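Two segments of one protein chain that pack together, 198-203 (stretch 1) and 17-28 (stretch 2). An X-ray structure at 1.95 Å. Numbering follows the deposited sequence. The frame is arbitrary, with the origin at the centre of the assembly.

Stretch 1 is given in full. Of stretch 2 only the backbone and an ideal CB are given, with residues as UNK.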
# COMPACT_ATOMS: atom_id res chain seq x y z
N PHE A 198 8.55 19.79 5.49
CA PHE A 198 10.01 19.76 5.46
C PHE A 198 10.42 18.29 5.46
O PHE A 198 9.81 17.46 6.13
CB PHE A 198 10.61 20.38 6.73
CG PHE A 198 10.39 21.86 6.88
CD1 PHE A 198 11.40 22.76 6.57
CD2 PHE A 198 9.17 22.36 7.33
CE1 PHE A 198 11.20 24.13 6.71
CE2 PHE A 198 8.96 23.73 7.47
CZ PHE A 198 9.98 24.61 7.16
N GLU A 199 11.50 17.97 4.75
CA GLU A 199 11.98 16.61 4.76
C GLU A 199 13.47 16.61 4.46
O GLU A 199 13.93 17.37 3.61
CB GLU A 199 11.20 15.78 3.74
CG GLU A 199 11.49 14.28 3.76
CD GLU A 199 10.21 13.47 3.53
OE1 GLU A 199 9.45 13.28 4.49
OE2 GLU A 199 9.97 13.06 2.37
N VAL A 200 14.25 15.80 5.17
CA VAL A 200 15.70 15.76 4.97
C VAL A 200 16.10 14.49 4.23
O VAL A 200 15.77 13.39 4.67
CB VAL A 200 16.49 15.83 6.29
CG1 VAL A 200 18.00 15.77 6.02
CG2 VAL A 200 16.11 17.11 7.05
N TYR A 201 16.82 14.66 3.12
CA TYR A 201 17.21 13.55 2.24
C TYR A 201 18.73 13.48 2.11
O TYR A 201 19.42 14.45 2.40
CB TYR A 201 16.67 13.77 0.83
CG TYR A 201 15.16 13.89 0.71
CD1 TYR A 201 14.57 15.08 0.27
CD2 TYR A 201 14.32 12.83 1.02
CE1 TYR A 201 13.20 15.20 0.15
CE2 TYR A 201 12.94 12.94 0.92
CZ TYR A 201 12.38 14.13 0.48
OH TYR A 201 11.01 14.25 0.37
N LEU A 202 19.24 12.35 1.63
CA LEU A 202 20.60 12.31 1.08
C LEU A 202 20.72 13.29 -0.11
O LEU A 202 19.83 13.38 -0.97
CB LEU A 202 20.99 10.89 0.67
CG LEU A 202 21.03 9.84 1.79
CD1 LEU A 202 21.34 8.44 1.25
CD2 LEU A 202 22.03 10.23 2.89
N ASN A 203 21.82 14.02 -0.14
CA ASN A 203 22.04 15.03 -1.17
C ASN A 203 22.25 14.38 -2.54
O ASN A 203 23.14 13.56 -2.71
CB ASN A 203 23.24 15.91 -0.76
CG ASN A 203 23.51 17.05 -1.72
OD1 ASN A 203 22.75 17.29 -2.65
ND2 ASN A 203 24.60 17.77 -1.48
N UNK A 17 14.31 2.34 2.69
CA UNK A 17 14.87 2.02 4.00
C UNK A 17 16.06 2.91 4.42
O UNK A 17 16.53 2.83 5.55
CB UNK A 17 15.31 0.56 4.00
N UNK A 18 16.51 3.79 3.52
CA UNK A 18 17.49 4.81 3.93
C UNK A 18 16.92 5.77 4.99
O UNK A 18 17.64 6.58 5.55
CB UNK A 18 17.95 5.61 2.71
N UNK A 19 15.62 5.66 5.28
CA UNK A 19 15.05 6.36 6.41
C UNK A 19 15.81 5.98 7.69
O UNK A 19 15.82 6.73 8.66
CB UNK A 19 13.56 6.04 6.54
N UNK A 20 16.45 4.81 7.69
CA UNK A 20 17.18 4.34 8.85
C UNK A 20 18.50 5.05 9.10
O UNK A 20 19.09 4.93 10.18
CB UNK A 20 17.44 2.84 8.70
N UNK A 21 18.99 5.78 8.10
CA UNK A 21 20.27 6.48 8.23
C UNK A 21 20.15 7.68 9.16
O UNK A 21 19.09 8.28 9.28
CB UNK A 21 20.77 6.93 6.86
N UNK A 22 21.25 8.05 9.81
CA UNK A 22 21.27 9.17 10.75
C UNK A 22 21.04 10.52 10.09
O UNK A 22 20.52 11.44 10.73
CB UNK A 22 22.61 9.20 11.49
N UNK A 23 21.44 10.66 8.83
CA UNK A 23 21.32 11.93 8.13
C UNK A 23 19.85 12.27 7.83
O UNK A 23 19.38 13.38 8.11
CB UNK A 23 22.13 11.89 6.83
N UNK A 24 19.15 11.29 7.28
CA UNK A 24 17.81 11.47 6.73
C UNK A 24 16.69 11.62 7.76
O UNK A 24 16.83 11.21 8.91
CB UNK A 24 17.49 10.28 5.82
N UNK A 25 15.54 12.16 7.34
CA UNK A 25 14.35 12.11 8.19
C UNK A 25 14.08 10.65 8.54
O UNK A 25 14.48 9.75 7.80
CB UNK A 25 13.14 12.74 7.50
N UNK A 26 13.41 10.39 9.68
CA UNK A 26 13.17 9.01 10.12
C UNK A 26 11.99 8.34 9.41
O UNK A 26 11.77 7.13 9.59
CB UNK A 26 12.93 8.99 11.63
N UNK A 27 11.24 9.12 8.65
CA UNK A 27 10.20 8.61 7.75
C UNK A 27 10.06 9.59 6.58
O UNK A 27 10.59 10.71 6.64
CB UNK A 27 8.87 8.43 8.48
N UNK A 28 9.39 9.17 5.52
CA UNK A 28 9.39 9.96 4.29
C UNK A 28 7.98 10.16 3.76
O UNK A 28 7.26 9.20 3.55
CB UNK A 28 10.26 9.29 3.22

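Position 17 opens a short 3-10 segment, and its ideal CB finds nothing of the strand within 5.5 Å, so stretch 1 sets no condition there; it is Arg 17, and its side chain stays out of reach. Position 18 is different. Its CA-to-CB bond points toward the strand, and the ideal CB lies 4.7 Å from Leu 202 CD1. A branched or medium-sized apolar chain would suit, such as valine, isoleucine, leucine or methionine. It is Ile 18, with chi1 in p and chi2 in t, and its CD1 meets Leu 202 CD1 at 4.0 Å.

Position 19 points away, leaving stretch 1 silent on the choice; it is Ala 19. At position 20 an ideal CB would sit 3.3 Å from the backbone O of position 17, a crowding that favours having no side chain, although the phi/psi of -75/-14 would be open to any residue. It is Gly 20.

Position 21 points toward the strand again, but from farther off: its ideal CB is 5.3 Å from Leu 202 CD2. A long apolar chain such as leucine or methionine could cross the gap, where alanine would fall short. It is Leu 21, extended as m,t, and its CD1 reaches Leu 202 CD1 at 3.8 Å. Position 22 is out of reach, free as far as this contact goes, and is Ser 22.

The ideal CB of position 23 is 4.3 Å from Leu 202 CD2, so an aliphatic beginning is wanted, while the outer part could be apolar or charged. Lys 23 meets this with its CB, 4.3 Å from Leu 202 CD2, and its end leads away.

Position 24 runs beside the strand, its CB sideways and its CA 3.5 Å from Val 200 O in a CA-H...O contact. A small or beta-branched residue would fit: valine, threonine, perhaps serine. It is Thr 24. Its CG2 packs 3.9 Å from Leu 202 CG, while OG1 turns back within its own stretch to donate to Ile 18 O at 2.7 Å.

At position 25 the backbone N donates to Val 200 O at 2.9 Å, a nearly straight bond that excludes proline. The CB points toward the strand, where Val 200 N offers a donor; a short side chain with an acceptor, serine, threonine or perhaps aspartate, would answer it. It is Ser 25 in the m rotamer, and its OG accepts from Val 200 N at 2.8 Å, so one residue serves both backbone groups of Val 200.

Positions 26 and 27 point away: Pro 26, whose ring suits the phi of -81, and Ser 27, whose OG is bonded elsewhere in the structure.

Position 28 looks sideways along Glu 199 and the Tyr 201 ring, where a broad aromatic or long apolar chain could lie. It is Phe 28. Glu 199 CD and Val 200 O sit at its ring edge, and its CD1 is 3.9 Å from Tyr 201 CE2; the two rings are near parallel but slid apart, barely overlapping.

Stretch 2, residues 17-28: RIAGLSKTSPSF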
# COMPACT_ATOMS: atom_id res chain seq x y z
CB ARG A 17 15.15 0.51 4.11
CG ARG A 17 13.84 -0.29 4.15
CD ARG A 17 14.07 -1.78 4.14
NE ARG A 17 14.28 -2.26 2.79
CZ ARG A 17 13.59 -3.25 2.24
NH1 ARG A 17 12.67 -3.89 2.95
NH2 ARG A 17 13.85 -3.62 0.98
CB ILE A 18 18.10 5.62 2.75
CG1 ILE A 18 17.01 6.29 1.89
CG2 ILE A 18 19.00 4.71 1.91
CD1 ILE A 18 17.59 7.19 0.76
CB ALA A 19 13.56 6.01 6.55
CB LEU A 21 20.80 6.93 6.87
CG LEU A 21 21.06 5.85 5.81
CD1 LEU A 21 21.43 6.51 4.49
CD2 LEU A 21 22.16 4.88 6.25
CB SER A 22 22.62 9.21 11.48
OG SER A 22 23.68 9.11 10.53
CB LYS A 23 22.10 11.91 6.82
CG LYS A 23 23.60 11.77 6.98
CD LYS A 23 24.13 12.80 7.97
CE LYS A 23 25.66 12.79 8.03
NZ LYS A 23 26.17 13.73 9.06
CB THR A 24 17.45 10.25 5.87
OG1 THR A 24 17.46 9.07 6.70
CG2 THR A 24 18.45 10.07 4.72
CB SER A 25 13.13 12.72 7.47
OG SER A 25 13.36 14.10 7.15
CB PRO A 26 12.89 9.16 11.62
CG PRO A 26 12.34 10.54 11.75
CD PRO A 26 13.03 11.38 10.70
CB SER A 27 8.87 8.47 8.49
OG SER A 27 8.47 9.72 9.01
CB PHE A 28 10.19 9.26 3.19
CG PHE A 28 11.67 9.19 3.44
CD1 PHE A 28 12.40 10.32 3.72
CD2 PHE A 28 12.33 7.96 3.36
CE1 PHE A 28 13.77 10.25 3.95
CE2 PHE A 28 13.69 7.88 3.58
CZ PHE A 28 14.42 9.02 3.88
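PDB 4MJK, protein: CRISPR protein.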